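Local coordinates for protein 4,5-DOPA dioxygenase extradiol (PDB 2PW6) that opens the aromatic ring of DOPA between carbons 4 and 5 in vitro, its physiological substrate being unknown, at residues A[171-180]-A[227-238]; A[191-202]-A[256-266]. One frame throughout, in Å; residues are numbered along the deposited sequence.

Interaction 1: A[171-180]-A[227-238]; sequences ASGNVVHNLR and LSNPTPEHYLPL. With ZN (zinc ion), chain D; ZN (zinc ion), chain B.
N174 donates its backbone N to H234 O at 2.6 Å, nearly straight at the hydrogen (176°), and this bond clamps the chain leaving strand 167-173 against the turn that carries H234. Beside it the N174 amide and the H234 ring run the same way, OD1 lying near CD2, while ND2 bonds to the backbone oxygens of S264 and H22. Next to this bond the rings of H177 and H234 form a face-to-face stack, centroids of the two rings 3.6 Å apart and planes 15° apart. H177 reaches H234 because its CG is anti to the backbone N (chi1 -174°); L179 CD2 lies over the other face of the H177 ring. This histidine pair belongs to the metal centre of a LigB-type extradiol dioxygenase, in which H234 NE2 binds one zinc at 2.0 Å. H22, H57 and D86 of the second subunit complete that site, and the same D86 of the second subunit also accepts a hydrogen bond from H177 NE2. A second zinc is chelated by H177 alone among the two segments, through ND1 at 2.0 Å and through its own O. On the far side of the H234 ring from its metal, E233 OE2 takes the hydrogen of H234 ND1 at 3.1 Å with its anti lone pair, in the ring plane, which limits rotation of the imidazole. T231 OG1 in turn holds E233 OE1 on the syn side. Three further bonds stitch 175-178 to the end of helix 225-228 and to N229: H177 N to S228 O at 2.7 Å, N229 ND2 to V175 O at 2.9 Å, and N178 ND2 to L227 O at 2.8 Å. The last lies in the plane of both amide and carbonyl. V175 CB packs against Y235 CD1, and its CG1 meets L238 CD2.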
loop_
_atom_site.group_PDB
_atom_site.type_symbol
_atom_site.label_atom_id
_atom_site.label_comp_id
_atom_site.label_asym_id
_atom_site.label_seq_id
_atom_site.Cartn_x
_atom_site.Cartn_y
_atom_site.Cartn_z
ATOM N N ALA A 171 -0.702 -12.073 -13.521
ATOM C CA ALA A 171 0.436 -11.723 -12.632
ATOM C C ALA A 171 0.746 -10.241 -12.798
ATOM O O ALA A 171 0.671 -9.721 -13.900
ATOM C CB ALA A 171 1.615 -12.538 -12.972
ATOM N N SER A 172 1.001 -9.539 -11.703
ATOM C CA SER A 172 1.375 -8.137 -11.817
ATOM C C SER A 172 2.558 -7.781 -10.928
ATOM O O SER A 172 2.637 -8.210 -9.768
ATOM C CB SER A 172 0.192 -7.144 -11.688
ATOM O OG SER A 172 -0.050 -6.678 -10.373
ATOM N N GLY A 173 3.485 -7.024 -11.522
ATOM C CA GLY A 173 4.678 -6.525 -10.831
ATOM C C GLY A 173 5.398 -5.566 -11.752
ATOM O O GLY A 173 4.751 -4.719 -12.351
ATOM N N ASN A 174 6.724 -5.733 -11.894
ATOM C CA ASN A 174 7.603 -4.754 -12.613
ATOM C C ASN A 174 8.972 -5.385 -12.752
ATOM O O ASN A 174 9.648 -5.660 -11.731
ATOM C CB ASN A 174 7.779 -3.398 -11.859
ATOM C CG ASN A 174 6.502 -2.533 -11.797
ATOM O OD1 ASN A 174 5.979 -2.258 -10.690
ATOM N ND2 ASN A 174 6.041 -2.027 -12.959
ATOM N N VAL A 175 9.388 -5.645 -13.992
ATOM C CA VAL A 175 10.679 -6.260 -14.254
ATOM C C VAL A 175 11.896 -5.340 -13.915
ATOM O O VAL A 175 13.035 -5.846 -13.709
ATOM C CB VAL A 175 10.770 -6.806 -15.693
ATOM C CG1 VAL A 175 9.568 -7.693 -15.991
ATOM C CG2 VAL A 175 10.889 -5.652 -16.732
ATOM N N VAL A 176 11.650 -4.030 -13.802
ATOM C CA VAL A 176 12.621 -3.091 -13.193
ATOM C C VAL A 176 11.969 -2.321 -12.071
ATOM O O VAL A 176 10.946 -1.631 -12.275
ATOM C CB VAL A 176 13.260 -2.020 -14.206
ATOM C CG1 VAL A 176 14.315 -1.170 -13.484
ATOM C CG2 VAL A 176 13.846 -2.683 -15.447
ATOM N N HIS A 177 12.572 -2.397 -10.884
ATOM C CA HIS A 177 11.872 -1.888 -9.736
ATOM C C HIS A 177 12.792 -1.548 -8.594
ATOM O O HIS A 177 12.960 -2.335 -7.647
ATOM C CB HIS A 177 10.764 -2.886 -9.277
ATOM C CG HIS A 177 9.907 -2.353 -8.169
ATOM N ND1 HIS A 177 10.353 -2.262 -6.858
ATOM C CD2 HIS A 177 8.657 -1.821 -8.193
ATOM C CE1 HIS A 177 9.370 -1.766 -6.116
ATOM N NE2 HIS A 177 8.343 -1.473 -6.903
ATOM N N ASN A 178 13.345 -0.347 -8.657
ATOM C CA ASN A 178 14.237 0.151 -7.626
ATOM C C ASN A 178 13.720 1.528 -7.313
ATOM O O ASN A 178 13.852 2.424 -8.139
ATOM C CB ASN A 178 15.697 0.178 -8.112
ATOM C CG ASN A 178 16.697 0.444 -6.970
ATOM O OD1 ASN A 178 16.391 1.179 -6.054
ATOM N ND2 ASN A 178 17.868 -0.200 -7.014
ATOM N N LEU A 179 13.058 1.670 -6.157
ATOM C CA LEU A 179 12.392 2.938 -5.779
ATOM C C LEU A 179 13.365 3.958 -5.192
ATOM O O LEU A 179 13.036 5.124 -5.025
ATOM C CB LEU A 179 11.184 2.688 -4.846
ATOM C CG LEU A 179 10.081 1.817 -5.510
ATOM C CD1 LEU A 179 8.859 1.744 -4.677
ATOM C CD2 LEU A 179 9.708 2.337 -6.875
ATOM N N ARG A 180 14.571 3.499 -4.890
ATOM C CA ARG A 180 15.661 4.399 -4.551
ATOM C C ARG A 180 16.211 5.174 -5.749
ATOM O O ARG A 180 16.936 6.134 -5.550
ATOM C CB ARG A 180 16.810 3.622 -3.959
ATOM C CG ARG A 180 16.498 2.883 -2.719
ATOM C CD ARG A 180 17.584 1.868 -2.626
ATOM N NE ARG A 180 17.389 0.968 -1.526
ATOM C CZ ARG A 180 17.880 -0.261 -1.476
ATOM N NH1 ARG A 180 18.611 -0.757 -2.487
ATOM N NH2 ARG A 180 17.624 -0.990 -0.397
ATOM N N LEU A 227 20.574 -4.439 -9.322
ATOM C CA LEU A 227 20.253 -3.023 -9.252
ATOM C C LEU A 227 18.790 -2.792 -9.712
ATOM O O LEU A 227 18.065 -1.976 -9.139
ATOM C CB LEU A 227 21.265 -2.235 -10.112
ATOM C CG LEU A 227 21.094 -0.757 -10.489
ATOM C CD1 LEU A 227 21.014 0.112 -9.275
ATOM C CD2 LEU A 227 22.248 -0.307 -11.442
ATOM N N SER A 228 18.391 -3.522 -10.750
ATOM C CA SER A 228 17.043 -3.479 -11.307
ATOM C C SER A 228 15.983 -4.114 -10.369
ATOM O O SER A 228 14.808 -3.753 -10.423
ATOM C CB SER A 228 17.023 -4.229 -12.624
ATOM O OG SER A 228 17.574 -3.448 -13.671
ATOM N N ASN A 229 16.449 -5.022 -9.514
ATOM C CA ASN A 229 15.619 -5.858 -8.660
ATOM C C ASN A 229 16.404 -6.200 -7.403
ATOM O O ASN A 229 16.911 -7.309 -7.289
ATOM C CB ASN A 229 15.212 -7.161 -9.399
ATOM C CG ASN A 229 14.267 -6.920 -10.592
ATOM O OD1 ASN A 229 13.150 -6.453 -10.428
ATOM N ND2 ASN A 229 14.713 -7.279 -11.789
ATOM N N PRO A 230 16.528 -5.240 -6.458
ATOM C CA PRO A 230 17.260 -5.500 -5.198
ATOM C C PRO A 230 16.620 -6.561 -4.303
ATOM O O PRO A 230 17.287 -7.093 -3.395
ATOM C CB PRO A 230 17.244 -4.138 -4.472
ATOM C CG PRO A 230 16.764 -3.124 -5.479
ATOM C CD PRO A 230 16.004 -3.858 -6.543
ATOM N N THR A 231 15.328 -6.834 -4.528
ATOM C CA THR A 231 14.625 -7.983 -3.928
ATOM C C THR A 231 13.855 -8.581 -5.064
ATOM O O THR A 231 13.601 -7.883 -6.033
ATOM C CB THR A 231 13.657 -7.565 -2.847
ATOM O OG1 THR A 231 12.873 -6.442 -3.304
ATOM C CG2 THR A 231 14.403 -7.213 -1.583
ATOM N N PRO A 232 13.550 -9.889 -5.005
ATOM C CA PRO A 232 12.962 -10.460 -6.196
ATOM C C PRO A 232 11.468 -10.219 -6.494
ATOM O O PRO A 232 11.085 -10.482 -7.610
ATOM C CB PRO A 232 13.235 -11.974 -6.020
ATOM C CG PRO A 232 14.099 -12.107 -4.818
ATOM C CD PRO A 232 13.769 -10.929 -3.980
ATOM N N GLU A 233 10.670 -9.689 -5.567
ATOM C CA GLU A 233 9.180 -9.852 -5.597
ATOM C C GLU A 233 8.471 -9.252 -6.813
ATOM O O GLU A 233 7.546 -9.850 -7.341
ATOM C CB GLU A 233 8.509 -9.373 -4.290
ATOM C CG GLU A 233 8.354 -7.847 -4.155
ATOM C CD GLU A 233 9.692 -7.114 -3.972
ATOM O OE1 GLU A 233 10.567 -7.686 -3.287
ATOM O OE2 GLU A 233 9.858 -5.977 -4.491
ATOM N N HIS A 234 8.923 -8.083 -7.282
ATOM C CA HIS A 234 8.279 -7.442 -8.450
ATOM C C HIS A 234 8.621 -8.030 -9.792
ATOM O O HIS A 234 7.904 -7.809 -10.790
ATOM C CB HIS A 234 8.475 -5.941 -8.455
ATOM C CG HIS A 234 7.462 -5.183 -7.651
ATOM N ND1 HIS A 234 7.582 -5.002 -6.299
ATOM C CD2 HIS A 234 6.415 -4.421 -8.032
ATOM C CE1 HIS A 234 6.620 -4.212 -5.863
ATOM N NE2 HIS A 234 5.884 -3.845 -6.897
ATOM N N TYR A 235 9.694 -8.808 -9.814
ATOM C CA TYR A 235 10.090 -9.542 -10.999
ATOM C C TYR A 235 9.530 -10.988 -11.144
ATOM O O TYR A 235 9.165 -11.439 -12.251
ATOM C CB TYR A 235 11.600 -9.610 -10.990
ATOM C CG TYR A 235 12.148 -10.341 -12.156
ATOM C CD1 TYR A 235 12.278 -9.700 -13.384
ATOM C CD2 TYR A 235 12.547 -11.693 -12.048
ATOM C CE1 TYR A 235 12.798 -10.374 -14.503
ATOM C CE2 TYR A 235 13.061 -12.381 -13.167
ATOM C CZ TYR A 235 13.179 -11.709 -14.394
ATOM O OH TYR A 235 13.697 -12.343 -15.537
ATOM N N LEU A 236 9.516 -11.709 -10.028
ATOM C CA LEU A 236 9.102 -13.129 -9.968
ATOM C C LEU A 236 7.748 -13.459 -10.635
ATOM O O LEU A 236 7.628 -14.540 -11.219
ATOM C CB LEU A 236 9.108 -13.654 -8.508
ATOM C CG LEU A 236 10.490 -13.909 -7.874
ATOM C CD1 LEU A 236 10.407 -14.336 -6.359
ATOM C CD2 LEU A 236 11.323 -14.940 -8.692
ATOM N N PRO A 237 6.759 -12.533 -10.574
ATOM C CA PRO A 237 5.467 -12.777 -11.170
ATOM C C PRO A 237 5.489 -13.077 -12.649
ATOM O O PRO A 237 4.630 -13.831 -13.122
ATOM C CB PRO A 237 4.692 -11.473 -10.880
ATOM C CG PRO A 237 5.295 -10.959 -9.677
ATOM C CD PRO A 237 6.749 -11.239 -9.858
ATOM N N LEU A 238 6.444 -12.506 -13.379
ATOM C CA LEU A 238 6.622 -12.801 -14.785
ATOM C C LEU A 238 6.943 -14.272 -15.031
ATOM O O LEU A 238 6.555 -14.832 -16.034
ATOM C CB LEU A 238 7.747 -11.909 -15.382
ATOM C CG LEU A 238 8.186 -12.217 -16.826
ATOM C CD1 LEU A 238 7.037 -12.093 -17.767
ATOM C CD2 LEU A 238 9.352 -11.336 -17.298
HETATM ZN ZN ZN D . 11.910 -2.915 -5.698
HETATM ZN ZN ZN B . 4.322 -2.624 -6.874
#

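Interaction 2: A[191-202]-A[256-266]; sequences YPWATSFNEYVK and EGIEMGSLSML
Y191, at the N-cap position of helix 192-202, lays its ring over G261 in the turn of a two-stranded antiparallel hairpin, 258-259 with 263-264, where S262 and L263 both face E259 in a classic beta bulge. The CH-pi contact puts G261 CA 4.0 Å from the centroid of the Y191 ring, over its face; S262 CB comes to the ring edge. Apolar contacts continue down the helix: I258 CD1 lies near A194 CB, and L266 CD2 sits 3.6 Å from V201 CG1 and also touches K202 CG. The charged pair is K202 NZ with E256 OE1, a salt bridge whose 2.5 Å separation is doubtfully short; E199 OE2 is a longer partner for the same nitrogen. A methionine in place of K202 would probably leave E256 without its countercharge here. Among the hydrogen bonds, Y191 N reaches G261 O at 3.1 Å, on a lone pair in the carbonyl plane. With CG anti to the backbone N (chi1 -157°), the N198 amide swings toward the hairpin, where OD1 faces S264 OG in a hydrogen bond whose 2.5 Å length is doubtfully short, while its ND2 donates to a water 2.9 Å away that also accepts from G257 N.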
loop_
_atom_site.group_PDB
_atom_site.type_symbol
_atom_site.label_atom_id
_atom_site.label_comp_id
_atom_site.label_asym_id
_atom_site.label_seq_id
_atom_site.Cartn_x
_atom_site.Cartn_y
_atom_site.Cartn_z
ATOM N N TYR A 191 16.838 5.685 -17.437
ATOM C CA TYR A 191 18.207 5.342 -17.107
ATOM C C TYR A 191 18.711 4.281 -18.029
ATOM O O TYR A 191 17.960 3.369 -18.369
ATOM C CB TYR A 191 18.266 4.788 -15.700
ATOM C CG TYR A 191 17.838 5.766 -14.668
ATOM C CD1 TYR A 191 18.153 7.130 -14.788
ATOM C CD2 TYR A 191 17.154 5.344 -13.541
ATOM C CE1 TYR A 191 17.760 8.036 -13.807
ATOM C CE2 TYR A 191 16.776 6.244 -12.564
ATOM C CZ TYR A 191 17.092 7.578 -12.695
ATOM O OH TYR A 191 16.716 8.453 -11.706
ATOM N N PRO A 192 19.990 4.387 -18.464
ATOM C CA PRO A 192 20.494 3.433 -19.438
ATOM C C PRO A 192 20.576 2.005 -18.881
ATOM O O PRO A 192 20.382 1.057 -19.623
ATOM C CB PRO A 192 21.892 3.983 -19.772
ATOM C CG PRO A 192 21.837 5.437 -19.365
ATOM C CD PRO A 192 21.009 5.391 -18.122
ATOM N N TRP A 193 20.882 1.866 -17.592
ATOM C CA TRP A 193 20.931 0.557 -16.974
ATOM C C TRP A 193 19.513 -0.067 -16.919
ATOM O O TRP A 193 19.344 -1.257 -17.152
ATOM C CB TRP A 193 21.617 0.627 -15.588
ATOM C CG TRP A 193 20.910 1.512 -14.610
ATOM C CD1 TRP A 193 21.155 2.814 -14.381
ATOM C CD2 TRP A 193 19.827 1.143 -13.739
ATOM N NE1 TRP A 193 20.290 3.308 -13.426
ATOM C CE2 TRP A 193 19.465 2.295 -13.015
ATOM C CE3 TRP A 193 19.119 -0.052 -13.511
ATOM C CZ2 TRP A 193 18.443 2.292 -12.068
ATOM C CZ3 TRP A 193 18.089 -0.046 -12.579
ATOM C CH2 TRP A 193 17.772 1.113 -11.863
ATOM N N ALA A 194 18.502 0.757 -16.657
ATOM C CA ALA A 194 17.106 0.323 -16.736
ATOM C C ALA A 194 16.750 -0.244 -18.110
ATOM O O ALA A 194 16.167 -1.343 -18.184
ATOM C CB ALA A 194 16.138 1.443 -16.313
ATOM N N THR A 195 17.094 0.481 -19.184
ATOM C CA THR A 195 16.824 0.044 -20.574
ATOM C C THR A 195 17.638 -1.193 -20.890
ATOM O O THR A 195 17.133 -2.158 -21.492
ATOM C CB THR A 195 17.145 1.170 -21.612
ATOM O OG1 THR A 195 16.192 2.232 -21.485
ATOM C CG2 THR A 195 17.076 0.648 -23.024
ATOM N N SER A 196 18.912 -1.170 -20.490
ATOM C CA SER A 196 19.754 -2.368 -20.600
ATOM C C SER A 196 19.056 -3.641 -20.021
ATOM O O SER A 196 18.826 -4.609 -20.753
ATOM C CB SER A 196 21.125 -2.145 -19.938
ATOM O OG SER A 196 22.022 -3.192 -20.266
ATOM N N PHE A 197 18.717 -3.638 -18.723
ATOM C CA PHE A 197 18.127 -4.855 -18.110
ATOM C C PHE A 197 16.805 -5.221 -18.758
ATOM O O PHE A 197 16.560 -6.387 -19.054
ATOM C CB PHE A 197 17.974 -4.763 -16.595
ATOM C CG PHE A 197 17.450 -6.048 -15.959
ATOM C CD1 PHE A 197 18.321 -7.098 -15.664
ATOM C CD2 PHE A 197 16.079 -6.200 -15.667
ATOM C CE1 PHE A 197 17.830 -8.296 -15.079
ATOM C CE2 PHE A 197 15.589 -7.374 -15.084
ATOM C CZ PHE A 197 16.464 -8.429 -14.794
ATOM N N ASN A 198 15.983 -4.215 -19.023
ATOM C CA ASN A 198 14.690 -4.410 -19.667
ATOM C C ASN A 198 14.779 -5.120 -21.016
ATOM O O ASN A 198 13.984 -6.028 -21.314
ATOM C CB ASN A 198 13.990 -3.067 -19.822
ATOM C CG ASN A 198 12.487 -3.202 -19.937
ATOM O OD1 ASN A 198 11.794 -3.535 -18.954
ATOM N ND2 ASN A 198 11.963 -2.919 -21.123
ATOM N N GLU A 199 15.766 -4.719 -21.826
ATOM C CA GLU A 199 15.971 -5.301 -23.153
ATOM C C GLU A 199 16.441 -6.750 -23.090
ATOM O O GLU A 199 16.070 -7.548 -23.925
ATOM C CB GLU A 199 16.934 -4.418 -23.993
ATOM C CG GLU A 199 16.352 -3.019 -24.329
ATOM C CD GLU A 199 15.077 -3.079 -25.161
ATOM O OE1 GLU A 199 14.949 -3.970 -26.024
ATOM O OE2 GLU A 199 14.186 -2.231 -24.959
ATOM N N TYR A 200 17.271 -7.069 -22.108
ATOM C CA TYR A 200 17.645 -8.440 -21.774
ATOM C C TYR A 200 16.428 -9.287 -21.367
ATOM O O TYR A 200 16.404 -10.497 -21.616
ATOM C CB TYR A 200 18.658 -8.414 -20.634
ATOM C CG TYR A 200 19.022 -9.751 -20.019
ATOM C CD1 TYR A 200 19.806 -10.682 -20.719
ATOM C CD2 TYR A 200 18.618 -10.076 -18.717
ATOM C CE1 TYR A 200 20.168 -11.903 -20.148
ATOM C CE2 TYR A 200 18.978 -11.305 -18.132
ATOM C CZ TYR A 200 19.752 -12.211 -18.852
ATOM O OH TYR A 200 20.125 -13.425 -18.279
ATOM N N VAL A 201 15.440 -8.649 -20.726
ATOM C CA VAL A 201 14.159 -9.308 -20.432
ATOM C C VAL A 201 13.419 -9.640 -21.740
ATOM O O VAL A 201 13.239 -10.814 -22.065
ATOM C CB VAL A 201 13.269 -8.522 -19.385
ATOM C CG1 VAL A 201 11.825 -9.029 -19.385
ATOM C CG2 VAL A 201 13.850 -8.659 -17.996
ATOM N N LYS A 202 13.053 -8.605 -22.493
ATOM C CA LYS A 202 12.371 -8.745 -23.773
ATOM C C LYS A 202 13.032 -9.684 -24.789
ATOM O O LYS A 202 12.329 -10.351 -25.562
ATOM C CB LYS A 202 12.216 -7.373 -24.418
ATOM C CG LYS A 202 11.356 -6.406 -23.638
ATOM C CD LYS A 202 11.421 -5.025 -24.235
ATOM C CE LYS A 202 11.108 -5.024 -25.721
ATOM N NZ LYS A 202 11.041 -3.618 -26.187
ATOM N N GLU A 256 4.350 -1.398 -23.077
ATOM C CA GLU A 256 5.674 -1.391 -22.505
ATOM C C GLU A 256 6.072 0.034 -22.343
ATOM O O GLU A 256 5.390 0.902 -22.814
ATOM C CB GLU A 256 6.662 -2.128 -23.376
ATOM C CG GLU A 256 7.294 -1.260 -24.425
ATOM C CD GLU A 256 8.179 -2.023 -25.353
ATOM O OE1 GLU A 256 9.369 -2.160 -25.061
ATOM O OE2 GLU A 256 7.680 -2.488 -26.381
ATOM N N GLY A 257 7.151 0.276 -21.627
ATOM C CA GLY A 257 7.403 1.590 -21.090
ATOM C C GLY A 257 8.325 1.582 -19.908
ATOM O O GLY A 257 8.344 0.659 -19.160
ATOM N N ILE A 258 9.113 2.615 -19.757
ATOM C CA ILE A 258 9.842 2.794 -18.550
ATOM C C ILE A 258 9.545 4.151 -18.069
ATOM O O ILE A 258 9.888 5.109 -18.699
ATOM C CB ILE A 258 11.319 2.698 -18.761
ATOM C CG1 ILE A 258 11.673 1.374 -19.392
ATOM C CG2 ILE A 258 12.018 2.810 -17.459
ATOM C CD1 ILE A 258 13.077 1.076 -19.363
ATOM N N GLU A 259 8.880 4.226 -16.945
ATOM C CA GLU A 259 8.503 5.497 -16.334
ATOM C C GLU A 259 9.433 5.899 -15.190
ATOM O O GLU A 259 10.024 5.056 -14.530
ATOM C CB GLU A 259 7.061 5.445 -15.811
ATOM C CG GLU A 259 6.035 5.190 -16.863
ATOM C CD GLU A 259 5.900 6.347 -17.820
ATOM O OE1 GLU A 259 5.979 7.515 -17.385
ATOM O OE2 GLU A 259 5.702 6.087 -19.017
HETATM N N MSE A 260 9.525 7.201 -14.960
HETATM C CA MSE A 260 10.332 7.784 -13.887
HETATM C C MSE A 260 11.757 7.247 -13.803
HETATM O O MSE A 260 12.290 7.080 -12.708
HETATM C CB MSE A 260 9.610 7.642 -12.556
HETATM C CG MSE A 260 8.252 8.348 -12.554
HETATM SE SE MSE A 260 7.209 8.000 -10.940
HETATM C CE MSE A 260 6.647 6.185 -11.352
ATOM N N GLY A 261 12.347 6.970 -14.970
ATOM C CA GLY A 261 13.715 6.502 -15.079
ATOM C C GLY A 261 13.934 5.015 -14.845
ATOM O O GLY A 261 14.720 4.394 -15.555
ATOM N N SER A 262 13.273 4.430 -13.850
ATOM C CA SER A 262 13.488 2.992 -13.622
ATOM C C SER A 262 12.253 2.107 -13.367
ATOM O O SER A 262 12.405 0.914 -13.221
ATOM C CB SER A 262 14.549 2.756 -12.537
ATOM O OG SER A 262 14.173 3.459 -11.392
ATOM N N LEU A 263 11.049 2.662 -13.328
ATOM C CA LEU A 263 9.862 1.812 -13.222
ATOM C C LEU A 263 9.499 1.177 -14.564
ATOM O O LEU A 263 8.854 1.813 -15.395
ATOM C CB LEU A 263 8.686 2.593 -12.642
ATOM C CG LEU A 263 7.486 1.807 -12.093
ATOM C CD1 LEU A 263 7.867 0.793 -10.957
ATOM C CD2 LEU A 263 6.505 2.794 -11.567
ATOM N N SER A 264 9.892 -0.079 -14.782
ATOM C CA SER A 264 9.497 -0.722 -16.045
ATOM C C SER A 264 8.034 -1.220 -16.114
ATOM O O SER A 264 7.504 -1.838 -15.178
ATOM C CB SER A 264 10.461 -1.798 -16.507
ATOM O OG SER A 264 9.982 -2.329 -17.735
HETATM N N MSE A 265 7.403 -0.904 -17.243
HETATM C CA MSE A 265 5.966 -1.081 -17.420
HETATM C C MSE A 265 5.717 -2.181 -18.434
HETATM O O MSE A 265 4.595 -2.371 -18.908
HETATM C CB MSE A 265 5.294 0.230 -17.869
HETATM C CG MSE A 265 5.165 1.349 -16.840
HETATM SE SE MSE A 265 4.432 0.935 -15.041
HETATM C CE MSE A 265 3.167 2.382 -14.820
ATOM N N LEU A 266 6.780 -2.901 -18.763
ATOM C CA LEU A 266 6.717 -4.044 -19.633
ATOM C C LEU A 266 5.650 -5.080 -19.229
ATOM O O LEU A 266 5.806 -5.792 -18.217
ATOM C CB LEU A 266 8.079 -4.722 -19.686
ATOM C CG LEU A 266 8.165 -5.936 -20.605
ATOM C CD1 LEU A 266 7.881 -5.555 -22.066
ATOM C CD2 LEU A 266 9.511 -6.512 -20.495
HETATM O O HOH W 1 9.246 -1.863 -20.918
#

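Overall arrangement
From the N terminus, strand 167-173 of the central mixed sheet, flanked by strands 50-60 and 17-21, runs into 174-180, and helix 192-202 follows. The chain then returns through 227-238, closing interaction 1 around 46 intervening residues, and 256-266 closes interaction 2 around 53. Their segments alternate, so the two loops cross rather than nest. Interaction 1 ties the C-terminal end of strand 167-173 and the loop after it to helices 225-228 and 236-243 at the zinc sites; interaction 2 ties helix 192-202 to the hairpin. They meet directly: V176 O probably accepts a hydrogen bond from S264 N at 3.1 Å, and their centres are about 11 Å apart.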